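Local coordinates for protein subclass B3 metallo-beta-lactamase (Sphingobium indicum, PDB 7LUU) that probably hydrolyses beta-lactam antibiotics with two zinc ions, as a subclass B3 metallo-beta-lactamase, at residues F73-S77 with I264-D269; L59-V64 with G274-S278; R233-T237 with R297-R302. One frame throughout, in Å; residues are numbered along the deposited sequence. Where two conformers were deposited one is given.

In the fold
From the N terminus the chain enters contact 2 first, at 59-64 on the edge strand 62-65 of the seven-stranded sheet, then contact 1 at 73-77, in the loop between strands 68-70 and 79-82. Both loops close late: contact 1 at 264-269, the end of strand 262-265 and the loop after it, contact 2 at 274-278, so contact 1 is nested inside contact 2. The two touch, their centres 9 Å apart, and join the two sheets of the alpha-beta/beta-alpha sandwich, contact 1 at the zinc site and contact 2 at the sheet edges. Contact 3 begins inside both loops, at 233-237, and ends at 297-302, the C-terminal end of helix 282-300 and just past it. It therefore crosses both, with its nearest atoms about 14 Å from contact 1.

Contact 1 (F73-S77 with I264-D269); sequences FAGLS and ISAHPD. With ZN (zinc ion), chain C.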
ATOM      1  N   PHE A  73      -7.568   6.027  -7.193  1.00 12.66           N
ATOM      2  CA  PHE A  73      -7.542   7.379  -7.789  1.00 15.69           C
ATOM      3  C   PHE A  73      -6.347   7.510  -8.724  1.00 18.42           C
ATOM      4  O   PHE A  73      -5.509   6.617  -8.792  1.00 18.45           O
ATOM      5  CB  PHE A  73      -7.438   8.424  -6.677  1.00 16.08           C
ATOM      6  CG  PHE A  73      -8.473   8.213  -5.620  1.00 14.74           C
ATOM      7  CD1 PHE A  73      -9.738   8.728  -5.815  1.00 17.18           C
ATOM      8  CD2 PHE A  73      -8.244   7.378  -4.496  1.00 15.94           C
ATOM      9  CE1 PHE A  73     -10.737   8.498  -4.877  1.00 21.54           C
ATOM     10  CE2 PHE A  73      -9.266   7.136  -3.588  1.00 16.02           C
ATOM     11  CZ  PHE A  73     -10.501   7.682  -3.750  1.00 17.85           C
ATOM     12  N   ALA A  74      -6.215   8.694  -9.380  1.00 16.91           N
ATOM     13  CA  ALA A  74      -5.129   8.829 -10.332  1.00 18.23           C
ATOM     14  C   ALA A  74      -3.788   8.720  -9.654  1.00 18.19           C
ATOM     15  O   ALA A  74      -2.833   8.197 -10.244  1.00 19.96           O
ATOM     16  CB  ALA A  74      -5.256  10.165 -11.080  1.00 20.27           C
ATOM     17  N   GLY A  75      -3.682   9.199  -8.426  1.00 16.16           N
ATOM     18  CA  GLY A  75      -2.367   9.231  -7.776  1.00 17.21           C
ATOM     19  C   GLY A  75      -2.166   8.238  -6.623  1.00 14.55           C
ATOM     20  O   GLY A  75      -1.054   8.182  -6.052  1.00 15.32           O
ATOM     21  N   LEU A  76      -3.191   7.446  -6.288  1.00 12.89           N
ATOM     22  CA  LEU A  76      -3.099   6.508  -5.138  1.00 12.23           C
ATOM     23  C   LEU A  76      -3.893   5.282  -5.499  1.00 13.19           C
ATOM     24  O   LEU A  76      -5.108   5.354  -5.756  1.00 16.07           O
ATOM     25  CB  LEU A  76      -3.680   7.178  -3.857  1.00 14.13           C
ATOM     26  CG  LEU A  76      -2.913   8.395  -3.323  1.00 16.41           C
ATOM     27  CD1 LEU A  76      -3.689   9.125  -2.244  1.00 19.61           C
ATOM     28  CD2 LEU A  76      -1.559   7.905  -2.770  1.00 18.15           C
ATOM     29  N   SER A  77      -3.232   4.142  -5.440  1.00 12.65           N
ATOM     30  CA  SER A  77      -3.886   2.883  -5.793  1.00 11.98           C
ATOM     31  C   SER A  77      -4.649   2.326  -4.606  1.00 12.73           C
ATOM     32  O   SER A  77      -4.136   2.296  -3.481  1.00 13.72           O
ATOM     33  CB  SER A  77      -2.850   1.839  -6.232  1.00 11.47           C
ATOM     34  OG  SER A  77      -2.138   2.338  -7.381  1.00 13.74           O
ATOM     35  N   ILE A 264       0.766  -3.612  -9.463  1.00 12.57           N
ATOM     36  CA  ILE A 264       0.033  -2.397  -9.049  1.00 13.64           C
ATOM     37  C   ILE A 264       0.913  -1.708  -8.032  1.00 14.37           C
ATOM     38  O   ILE A 264       1.219  -2.309  -7.007  1.00 16.47           O
ATOM     39  CB  ILE A 264      -1.316  -2.743  -8.404  1.00 12.69           C
ATOM     40  CG1 ILE A 264      -2.238  -3.458  -9.396  1.00 13.53           C
ATOM     41  CG2 ILE A 264      -2.003  -1.425  -7.894  1.00 14.78           C
ATOM     42  CD1 ILE A 264      -3.375  -4.230  -8.695  1.00 14.13           C
ATOM     43  N   SER A 265       1.339  -0.464  -8.307  1.00 12.32           N
ATOM     44  CA  SER A 265       2.210   0.283  -7.360  1.00 11.97           C
ATOM     45  C   SER A 265       1.335   1.188  -6.477  1.00 12.97           C
ATOM     46  O   SER A 265       0.460   1.868  -6.993  1.00 13.85           O
ATOM     47  CB  SER A 265       3.180   1.148  -8.217  1.00 15.19           C
ATOM     48  OG  SER A 265       3.852   2.077  -7.390  1.00 21.68           O
ATOM     49  N   ALA A 266       1.589   1.232  -5.160  1.00 12.25           N
ATOM     50  CA  ALA A 266       0.807   2.118  -4.263  1.00 14.05           C
ATOM     51  C   ALA A 266       0.667   3.555  -4.809  1.00 14.57           C
ATOM     52  O   ALA A 266      -0.435   4.109  -4.836  1.00 14.41           O
ATOM     53  CB  ALA A 266       1.471   2.176  -2.895  1.00 11.89           C
ATOM     54  N   HIS A 267       1.761   4.175  -5.266  1.00 12.85           N
ATOM     55  CA  HIS A 267       1.643   5.355  -6.126  1.00 12.06           C
ATOM     56  C   HIS A 267       1.757   4.858  -7.566  1.00 13.96           C
ATOM     57  O   HIS A 267       2.859   4.461  -7.966  1.00 13.14           O
ATOM     58  CB  HIS A 267       2.811   6.317  -5.825  1.00 12.96           C
ATOM     59  CG  HIS A 267       2.698   6.987  -4.485  1.00 14.32           C
ATOM     60  ND1 HIS A 267       1.991   8.167  -4.316  1.00 19.08           N
ATOM     61  CD2 HIS A 267       3.132   6.626  -3.265  1.00 17.31           C
ATOM     62  CE1 HIS A 267       2.042   8.520  -3.050  1.00 17.31           C
ATOM     63  NE2 HIS A 267       2.691   7.583  -2.371  1.00 15.91           N
ATOM     64  N   PRO A 268       0.710   4.889  -8.382  1.00 14.10           N
ATOM     65  CA  PRO A 268       0.787   4.175  -9.670  1.00 16.77           C
ATOM     66  C   PRO A 268       1.811   4.803 -10.622  1.00 15.88           C
ATOM     67  O   PRO A 268       2.438   4.064 -11.389  1.00 17.66           O
ATOM     68  CB  PRO A 268      -0.639   4.241 -10.207  1.00 19.21           C
ATOM     69  CG  PRO A 268      -1.321   5.301  -9.389  1.00 18.01           C
ATOM     70  CD  PRO A 268      -0.636   5.405  -8.058  1.00 14.74           C
ATOM     71  N   ASP A 269       2.112   6.074 -10.468  1.00 16.51           N
ATOM     72  CA  ASP A 269       3.110   6.688 -11.366  1.00 17.00           C
ATOM     73  C   ASP A 269       4.517   6.135 -11.159  1.00 22.56           C
ATOM     74  O   ASP A 269       5.362   6.200 -12.080  1.00 22.11           O
ATOM     75  CB  ASP A 269       3.105   8.191 -11.179  1.00 26.76           C
ATOM     76  CG  ASP A 269       3.064   8.622  -9.684  1.00 41.79           C
ATOM     77  OD1 ASP A 269       2.047   8.332  -8.914  1.00 35.30           O
ATOM     78  OD2 ASP A 269       4.067   9.304  -9.311  1.00 46.80           O
TER
HETATM   79 ZN    ZN C 302       2.836   7.414  -0.345  1.00 16.80          ZN
HETATM   80  O   HOH W   1       1.156   9.664  -6.644  1.00 22.58           O
HETATM   81  O   HOH W   2       3.634   7.875   1.715  1.00 19.96           O
HETATM   82  O   HOH W   3       4.479   6.160  -0.474  1.00 21.00           O
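The backbones approach most closely where Leu-76 faces His-267 and Ser-77 faces Ala-266, both CA pairs 5.0 Å apart. One nearly linear hydrogen bond joins them, Ser-77 N to Ala-266 O at 2.9 Å and 173°, and Leu-76 CA adds a CA-H...O contact to Ala-266 O at 3.6 Å. Within 73-77 the loop turns tightly: Phe-73 N donates to Leu-76 O at 2.9 Å. Ser-77 points its side chain across, and OG donates to Ser-265 O at 2.7 Å, so one residue holds two successive carbonyls. Pro-268 packs beside it, with CD 3.5 Å from Ser-77 OG and CG 3.4 Å from Ala-74 O. His-267 is a ligand of one zinc, NE2 lying 2.0 Å from the metal. Its ND1 donates to water 1 at 2.9 Å, and this water donates to Gly-75 O (2.7 Å) and Asp-269 OD1 (2.8 Å), consistent with a second-shell network that holds the imidazole in orientation. Asp-126 and His-127 complete the protein ligands of this zinc. Strand 262-265 thus delivers its metal-binding loop against the 73-77 loop, with Ile-264 and Ser-77 on strand 216-223, Phe-73 on helix 98-107 and Leu-76 on His-127 of helix 125-128.

Contact 2 (L59-V64 with G274-S278); sequences LPPERV and GRYGS
In the alpha-beta/beta-alpha sandwich of metallo-beta-lactamases, this surface contact bridges the two sheets at their edges: 59-64, extended through Arg-63 with Val-64 at -84/-60, enters edge strand 62-65 of one, and 274-278 leads into edge strand 277-278 of the other. No backbone hydrogen bond joins them; the nearest CA pair, Val-64 and Tyr-276, is 8.3 Å apart, so side chains span the gap. Gly-274 takes phi/psi 89/177, where a CB would jam against the preceding carbonyl. Arg-275 (-92/-22) reaches over with chi1 m, chi2 t, chi3 p and chi4 180°. Its NH1 donates to Pro-60 O at 2.7 Å and to Glu-62 OE1 (m, t, chi3 -63°) at 2.9 Å, the latter a salt bridge. Leu-59 (m, t) lies over one guanidinium face, CD1 3.4 Å from NE of Arg-275. A water links Arg-275 NH2 (2.9 Å) to Leu-59 O (2.8 Å). Tyr-276 (-154/161, chi1 p, chi2 -87°) receives Val-64 (chi1 t) over its ring: CG1 is 3.9 Å from the centroid, 10° off the normal, a CH-pi contact. A second water donates to Arg-63 O at 2.6 Å and lies 2.5 Å from Tyr-276 OH. Gly-277 begins the strand, its backbone hydrogen-bonded to Leu-263.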
ATOM      1  N   LEU A  59     -10.974   8.387 -11.105  1.00 18.25           N
ATOM      2  CA  LEU A  59     -10.915   7.443 -12.229  1.00 19.54           C
ATOM      3  C   LEU A  59     -12.086   6.485 -12.106  1.00 18.97           C
ATOM      4  O   LEU A  59     -12.435   6.079 -10.992  1.00 19.40           O
ATOM      5  CB  LEU A  59      -9.608   6.642 -12.204  1.00 16.51           C
ATOM      6  CG  LEU A  59      -8.314   7.439 -12.471  1.00 16.70           C
ATOM      7  CD1 LEU A  59      -7.110   6.497 -12.301  1.00 18.44           C
ATOM      8  CD2 LEU A  59      -8.315   8.094 -13.918  1.00 21.04           C
ATOM      9  N   PRO A  60     -12.671   6.033 -13.208  1.00 18.53           N
ATOM     10  CA  PRO A  60     -13.665   5.010 -13.081  1.00 18.60           C
ATOM     11  C   PRO A  60     -13.050   3.748 -12.507  1.00 17.11           C
ATOM     12  O   PRO A  60     -11.936   3.350 -12.890  1.00 20.99           O
ATOM     13  CB  PRO A  60     -14.125   4.770 -14.534  1.00 23.29           C
ATOM     14  CG  PRO A  60     -12.865   5.113 -15.388  1.00 28.68           C
ATOM     15  CD  PRO A  60     -12.286   6.323 -14.623  1.00 19.13           C
ATOM     16  N   PRO A  61     -13.739   3.063 -11.624  1.00 17.00           N
ATOM     17  CA  PRO A  61     -13.224   1.760 -11.169  1.00 14.19           C
ATOM     18  C   PRO A  61     -13.206   0.763 -12.315  1.00 15.38           C
ATOM     19  O   PRO A  61     -14.027   0.816 -13.256  1.00 19.16           O
ATOM     20  CB  PRO A  61     -14.196   1.353 -10.039  1.00 21.32           C
ATOM     21  CG  PRO A  61     -15.467   2.156 -10.355  1.00 21.43           C
ATOM     22  CD  PRO A  61     -15.037   3.422 -11.030  1.00 21.03           C
ATOM     23  N   GLU A  62     -12.185  -0.101 -12.294  1.00 17.83           N
ATOM     24  CA  GLU A  62     -11.919  -0.985 -13.446  1.00 17.32           C
ATOM     25  C   GLU A  62     -11.504  -2.350 -12.929  1.00 18.95           C
ATOM     26  O   GLU A  62     -10.842  -2.449 -11.882  1.00 19.88           O
ATOM     27  CB  GLU A  62     -10.797  -0.435 -14.358  1.00 18.78           C
ATOM     28  CG  GLU A  62     -11.211   0.828 -15.103  1.00 24.49           C
ATOM     29  CD  GLU A  62     -10.150   1.406 -16.024  1.00 31.39           C
ATOM     30  OE1 GLU A  62      -9.086   1.807 -15.554  1.00 20.25           O
ATOM     31  OE2 GLU A  62     -10.436   1.495 -17.248  1.00 29.47           O
ATOM     32  N   ARG A  63     -11.899  -3.395 -13.666  1.00 18.62           N
ATOM     33  CA  ARG A  63     -11.402  -4.757 -13.421  1.00 15.55           C
ATOM     34  C   ARG A  63      -9.968  -4.838 -13.920  1.00 21.92           C
ATOM     35  O   ARG A  63      -9.647  -4.327 -15.009  1.00 25.03           O
ATOM     36  CB  ARG A  63     -12.260  -5.812 -14.148  1.00 20.72           C
ATOM     37  CG  ARG A  63     -11.755  -7.258 -13.947  1.00 24.27           C
ATOM     38  CD  ARG A  63     -12.383  -8.213 -15.039  1.00 30.09           C
ATOM     39  NE  ARG A  63     -13.813  -7.995 -15.105  1.00 25.81           N
ATOM     40  CZ  ARG A  63     -14.672  -8.421 -14.200  1.00 31.14           C
ATOM     41  NH1 ARG A  63     -14.251  -9.119 -13.162  1.00 37.49           N
ATOM     42  NH2 ARG A  63     -15.975  -8.163 -14.333  1.00 41.72           N
ATOM     43  N   VAL A  64      -9.085  -5.415 -13.105  1.00 16.59           N
ATOM     44  CA  VAL A  64      -7.708  -5.675 -13.493  1.00 15.28           C
ATOM     45  C   VAL A  64      -7.664  -6.987 -14.249  1.00 18.19           C
ATOM     46  O   VAL A  64      -7.275  -7.047 -15.419  1.00 18.88           O
ATOM     47  CB  VAL A  64      -6.799  -5.732 -12.254  1.00 15.19           C
ATOM     48  CG1 VAL A  64      -5.334  -6.055 -12.593  1.00 18.61           C
ATOM     49  CG2 VAL A  64      -6.743  -4.334 -11.562  1.00 16.34           C
ATOM     50  N   GLY A 274      -0.363   4.829 -16.742  1.00 22.29           N
ATOM     51  CA  GLY A 274      -1.450   3.877 -16.568  1.00 24.35           C
ATOM     52  C   GLY A 274      -1.513   3.372 -15.137  1.00 19.75           C
ATOM     53  O   GLY A 274      -0.702   3.704 -14.271  1.00 22.31           O
ATOM     54  N   ARG A 275      -2.517   2.552 -14.894  1.00 14.21           N
ATOM     55  CA  ARG A 275      -2.879   2.187 -13.538  1.00 12.93           C
ATOM     56  C   ARG A 275      -2.193   0.934 -13.042  1.00 14.99           C
ATOM     57  O   ARG A 275      -2.191   0.694 -11.823  1.00 15.86           O
ATOM     58  CB  ARG A 275      -4.385   1.941 -13.473  1.00 15.82           C
ATOM     59  CG  ARG A 275      -5.164   3.129 -14.053  1.00 17.99           C
ATOM     60  CD  ARG A 275      -6.682   2.984 -13.815  1.00 15.29           C
ATOM     61  NE  ARG A 275      -7.046   3.130 -12.403  1.00 16.96           N
ATOM     62  CZ  ARG A 275      -8.302   3.046 -11.974  1.00 17.32           C
ATOM     63  NH1 ARG A 275      -9.269   2.752 -12.865  1.00 16.88           N
ATOM     64  NH2 ARG A 275      -8.582   3.278 -10.688  1.00 16.66           N
ATOM     65  N   TYR A 276      -1.719   0.078 -13.946  1.00 13.77           N
ATOM     66  CA  TYR A 276      -0.882  -1.032 -13.534  1.00 13.80           C
ATOM     67  C   TYR A 276       0.005  -1.414 -14.701  1.00 17.28           C
ATOM     68  O   TYR A 276      -0.286  -1.056 -15.846  1.00 17.00           O
ATOM     69  CB  TYR A 276      -1.733  -2.258 -13.059  1.00 15.97           C
ATOM     70  CG  TYR A 276      -2.758  -2.826 -14.071  1.00 16.79           C
ATOM     71  CD1 TYR A 276      -4.078  -2.272 -14.151  1.00 15.24           C
ATOM     72  CD2 TYR A 276      -2.410  -3.896 -14.901  1.00 15.90           C
ATOM     73  CE1 TYR A 276      -5.036  -2.815 -15.052  1.00 15.26           C
ATOM     74  CE2 TYR A 276      -3.368  -4.460 -15.773  1.00 16.99           C
ATOM     75  CZ  TYR A 276      -4.671  -3.900 -15.807  1.00 17.01           C
ATOM     76  OH  TYR A 276      -5.592  -4.408 -16.677  1.00 21.28           O
ATOM     77  N   GLY A 277       1.086  -2.131 -14.410  1.00 14.81           N
ATOM     78  CA  GLY A 277       2.035  -2.593 -15.430  1.00 13.53           C
ATOM     79  C   GLY A 277       1.907  -4.099 -15.517  1.00 16.05           C
ATOM     80  O   GLY A 277       1.531  -4.752 -14.537  1.00 17.13           O
ATOM     81  N   SER A 278       2.173  -4.633 -16.703  1.00 14.07           N
ATOM     82  CA  SER A 278       2.039  -6.078 -16.881  1.00 14.44           C
ATOM     83  C   SER A 278       3.202  -6.659 -17.665  1.00 17.27           C
ATOM     84  O   SER A 278       3.869  -5.996 -18.467  1.00 16.83           O
ATOM     85  CB  SER A 278       0.753  -6.418 -17.693  1.00 15.02           C
ATOM     86  OG  SER A 278      -0.393  -5.937 -17.053  1.00 16.19           O
TER
HETATM   87  O   HOH W   4     -11.143   4.017  -9.521  1.00 15.56           O
HETATM   88  O   HOH W   5      -7.854  -3.448 -16.696  1.00 29.32           O

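Contact 3 (R233-T237 with R297-R302); sequences RYRFT and RLAEER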
ATOM      1  N   ARG A 233      16.512  16.297   7.994  0.56 23.46           N
ATOM      2  CA  ARG A 233      17.696  15.955   8.777  0.56 27.85           C
ATOM      3  C   ARG A 233      17.959  14.458   8.833  0.56 25.24           C
ATOM      4  O   ARG A 233      18.993  14.030   9.377  0.56 22.05           O
ATOM      5  CB  ARG A 233      17.563  16.473  10.214  0.56 32.64           C
ATOM      6  CG  ARG A 233      17.522  18.004  10.369  0.56 38.71           C
ATOM      7  CD  ARG A 233      17.431  18.385  11.843  0.56 40.51           C
ATOM      8  NE  ARG A 233      16.447  17.564  12.546  0.56 45.61           N
ATOM      9  CZ  ARG A 233      16.757  16.552  13.360  0.56 46.63           C
ATOM     10  NH1 ARG A 233      15.795  15.855  13.964  0.56 41.25           N
ATOM     11  NH2 ARG A 233      18.035  16.235  13.555  0.56 45.78           N
ATOM     12  N   TYR A 234      17.054  13.647   8.297  1.00 24.19           N
ATOM     13  CA  TYR A 234      17.267  12.205   8.334  1.00 22.26           C
ATOM     14  C   TYR A 234      18.413  11.812   7.417  1.00 23.73           C
ATOM     15  O   TYR A 234      18.540  12.336   6.306  1.00 19.35           O
ATOM     16  CB  TYR A 234      16.023  11.466   7.878  1.00 17.87           C
ATOM     17  CG  TYR A 234      16.091   9.958   7.967  1.00 17.10           C
ATOM     18  CD1 TYR A 234      15.858   9.313   9.193  1.00 18.64           C
ATOM     19  CD2 TYR A 234      16.420   9.190   6.846  1.00 17.17           C
ATOM     20  CE1 TYR A 234      15.898   7.911   9.271  1.00 19.47           C
ATOM     21  CE2 TYR A 234      16.484   7.787   6.902  1.00 20.90           C
ATOM     22  CZ  TYR A 234      16.204   7.165   8.141  1.00 20.78           C
ATOM     23  OH  TYR A 234      16.242   5.795   8.210  1.00 18.46           O
ATOM     24  N   ARG A 235      19.240  10.857   7.861  1.00 18.86           N
ATOM     25  CA  ARG A 235      20.304  10.369   6.990  1.00 18.95           C
ATOM     26  C   ARG A 235      20.178   8.868   6.840  1.00 19.82           C
ATOM     27  O   ARG A 235      20.340   8.114   7.815  1.00 18.84           O
ATOM     28  CB  ARG A 235      21.688  10.703   7.532  1.00 19.39           C
ATOM     29  CG  ARG A 235      21.871  12.240   7.682  1.00 22.62           C
ATOM     30  CD  ARG A 235      22.056  12.873   6.265  1.00 23.35           C
ATOM     31  NE  ARG A 235      22.269  14.310   6.421  1.00 27.31           N
ATOM     32  CZ  ARG A 235      21.284  15.207   6.371  1.00 31.96           C
ATOM     33  NH1 ARG A 235      20.017  14.796   6.180  1.00 27.97           N
ATOM     34  NH2 ARG A 235      21.554  16.516   6.536  1.00 32.49           N
ATOM     35  N   PHE A 236      20.002   8.427   5.599  1.00 19.18           N
ATOM     36  CA  PHE A 236      20.038   6.982   5.334  1.00 18.19           C
ATOM     37  C   PHE A 236      21.398   6.380   5.557  1.00 20.80           C
ATOM     38  O   PHE A 236      21.490   5.148   5.748  1.00 21.28           O
ATOM     39  CB  PHE A 236      19.603   6.720   3.879  1.00 17.63           C
ATOM     40  CG  PHE A 236      18.103   6.904   3.635  1.00 17.72           C
ATOM     41  CD1 PHE A 236      17.613   8.177   3.235  1.00 19.44           C
ATOM     42  CD2 PHE A 236      17.226   5.833   3.737  1.00 18.38           C
ATOM     43  CE1 PHE A 236      16.217   8.344   2.963  1.00 19.99           C
ATOM     44  CE2 PHE A 236      15.825   5.989   3.517  1.00 20.93           C
ATOM     45  CZ  PHE A 236      15.347   7.234   3.109  1.00 20.04           C
ATOM     46  N   THR A 237      22.468   7.204   5.494  1.00 18.14           N
ATOM     47  CA  THR A 237      23.822   6.713   5.724  1.00 19.51           C
ATOM     48  C   THR A 237      24.220   6.681   7.207  0.75 19.28           C
ATOM     49  O   THR A 237      25.350   6.251   7.513  0.85 20.03           O
ATOM     50  CB  THR A 237      24.857   7.563   4.945  1.00 21.58           C
ATOM     51  OG1 THR A 237      24.717   8.944   5.280  1.00 21.58           O
ATOM     52  CG2 THR A 237      24.628   7.368   3.437  1.00 21.73           C
ATOM     53  N   ARG A 297      20.499   8.904  -3.492  1.00 20.98           N
ATOM     54  CA  ARG A 297      20.316   9.506  -2.180  1.00 21.65           C
ATOM     55  C   ARG A 297      21.541   9.272  -1.292  1.00 23.36           C
ATOM     56  O   ARG A 297      22.022  10.215  -0.647  1.00 18.89           O
ATOM     57  CB  ARG A 297      19.034   8.968  -1.527  1.00 20.04           C
ATOM     58  CG  ARG A 297      18.885   9.364  -0.061  1.00 20.44           C
ATOM     59  CD  ARG A 297      18.825  10.867   0.127  1.00 23.60           C
ATOM     60  NE  ARG A 297      18.810  11.170   1.570  1.00 24.81           N
ATOM     61  CZ  ARG A 297      17.731  11.579   2.251  1.00 24.76           C
ATOM     62  NH1 ARG A 297      16.555  11.827   1.627  1.00 22.75           N
ATOM     63  NH2 ARG A 297      17.848  11.770   3.579  1.00 23.35           N
ATOM     64  N   LEU A 298      22.068   8.030  -1.269  1.00 17.71           N
ATOM     65  CA  LEU A 298      23.263   7.733  -0.468  1.00 17.87           C
ATOM     66  C   LEU A 298      24.426   8.582  -0.921  1.00 19.32           C
ATOM     67  O   LEU A 298      25.211   9.075  -0.102  1.00 20.65           O
ATOM     68  CB  LEU A 298      23.603   6.248  -0.549  1.00 18.76           C
ATOM     69  CG  LEU A 298      22.555   5.244  -0.042  1.00 18.57           C
ATOM     70  CD1 LEU A 298      23.131   3.841  -0.243  1.00 22.82           C
ATOM     71  CD2 LEU A 298      22.254   5.417   1.403  1.00 20.38           C
ATOM     72  N   ALA A 299      24.603   8.716  -2.228  1.00 19.81           N
ATOM     73  CA  ALA A 299      25.711   9.532  -2.709  1.00 23.03           C
ATOM     74  C   ALA A 299      25.519  10.983  -2.281  1.00 21.84           C
ATOM     75  O   ALA A 299      26.490  11.673  -1.918  1.00 23.89           O
ATOM     76  CB  ALA A 299      25.774   9.415  -4.220  1.00 23.25           C
ATOM     77  N   GLU A 300      24.274  11.474  -2.357  1.00 22.17           N
ATOM     78  CA  GLU A 300      23.989  12.851  -1.958  1.00 23.29           C
ATOM     79  C   GLU A 300      24.421  13.111  -0.540  1.00 22.17           C
ATOM     80  O   GLU A 300      24.937  14.194  -0.230  1.00 24.84           O
ATOM     81  CB  GLU A 300      22.482  13.166  -2.060  1.00 24.68           C
ATOM     82  CG  GLU A 300      22.033  13.363  -3.488  1.00 38.57           C
ATOM     83  CD  GLU A 300      20.487  13.408  -3.653  1.00 47.33           C
ATOM     84  OE1 GLU A 300      19.727  13.010  -2.710  1.00 40.83           O
ATOM     85  OE2 GLU A 300      20.049  13.819  -4.759  1.00 46.95           O
ATOM     86  N   GLU A 301      24.273  12.116   0.328  1.00 20.88           N
ATOM     87  CA  GLU A 301      24.652  12.235   1.736  1.00 20.74           C
ATOM     88  C   GLU A 301      26.141  12.088   1.964  1.00 28.34           C
ATOM     89  O   GLU A 301      26.584  12.217   3.111  1.00 28.00           O
ATOM     90  CB  GLU A 301      23.913  11.160   2.588  1.00 19.57           C
ATOM     91  CG  GLU A 301      22.385  11.289   2.567  1.00 20.87           C
ATOM     92  CD  GLU A 301      21.719  10.388   3.581  1.00 19.90           C
ATOM     93  OE1 GLU A 301      22.423   9.798   4.429  1.00 20.02           O
ATOM     94  OE2 GLU A 301      20.465  10.304   3.535  1.00 20.54           O
ATOM     95  N   ARG A 302      26.919  11.762   0.925  1.00 22.34           N
ATOM     96  CA  ARG A 302      28.340  11.491   1.084  1.00 22.20           C
ATOM     97  C   ARG A 302      29.136  12.527   0.290  1.00 25.86           C
ATOM     98  O   ARG A 302      30.367  12.381   0.085  1.00 29.43           O
ATOM     99  CB  ARG A 302      28.666  10.043   0.672  1.00 22.55           C
ATOM    100  CG  ARG A 302      28.171   9.030   1.652  1.00 20.95           C
ATOM    101  CD  ARG A 302      28.952   9.155   2.957  1.00 23.37           C
ATOM    102  NE  ARG A 302      28.635   8.123   3.903  1.00 23.11           N
ATOM    103  CZ  ARG A 302      29.195   8.027   5.107  1.00 20.92           C
ATOM    104  NH1 ARG A 302      30.106   8.894   5.552  1.00 22.17           N
ATOM    105  NH2 ARG A 302      28.811   7.049   5.865  1.00 22.77           N
TER
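A carboxylate capturing two successive backbone amides defines this surface contact, which joins the loop leading to helix 242-257 to the C-terminal end of helix 282-300. The nearest CA pair is Thr-237 and Leu-298, 6.3 Å apart. Glu-301 reaches across: its OE2 accepts from Phe-236 N at 2.8 Å (152°), while OE1 accepts from Thr-237 N at 2.8 Å (161°) and from Thr-237 OG1 at 2.6 Å. Thr-237 thus binds OE1 through both its amide and, at chi1 p, its hydroxyl. The carboxylate is itself held in place: Arg-297, one helical turn earlier, forms a salt bridge from NE to Glu-301 OE2 at 2.7 Å, with a weak second bond from NH2 at 3.0 Å. In the metallo-beta-lactamase fold the 233-237 loop carries the chain from sheet strand 216-223 to helix 242-257. The edge of the Phe-236 ring meets one guanidinium face, CD1 of Phe-236 3.5 Å from CZ of Arg-297, whose NH2 is hydrogen-bonded to Ser-230. The Phe-236 ring also meets Pro-162, Pro-228, Ile-244 and Phe-248; its side chain is about 7 Å from that of zinc ligand His-200. Leu-298 CD2 packs against Phe-236 CB at 3.9 Å and Thr-237 CG2 at 3.7 Å.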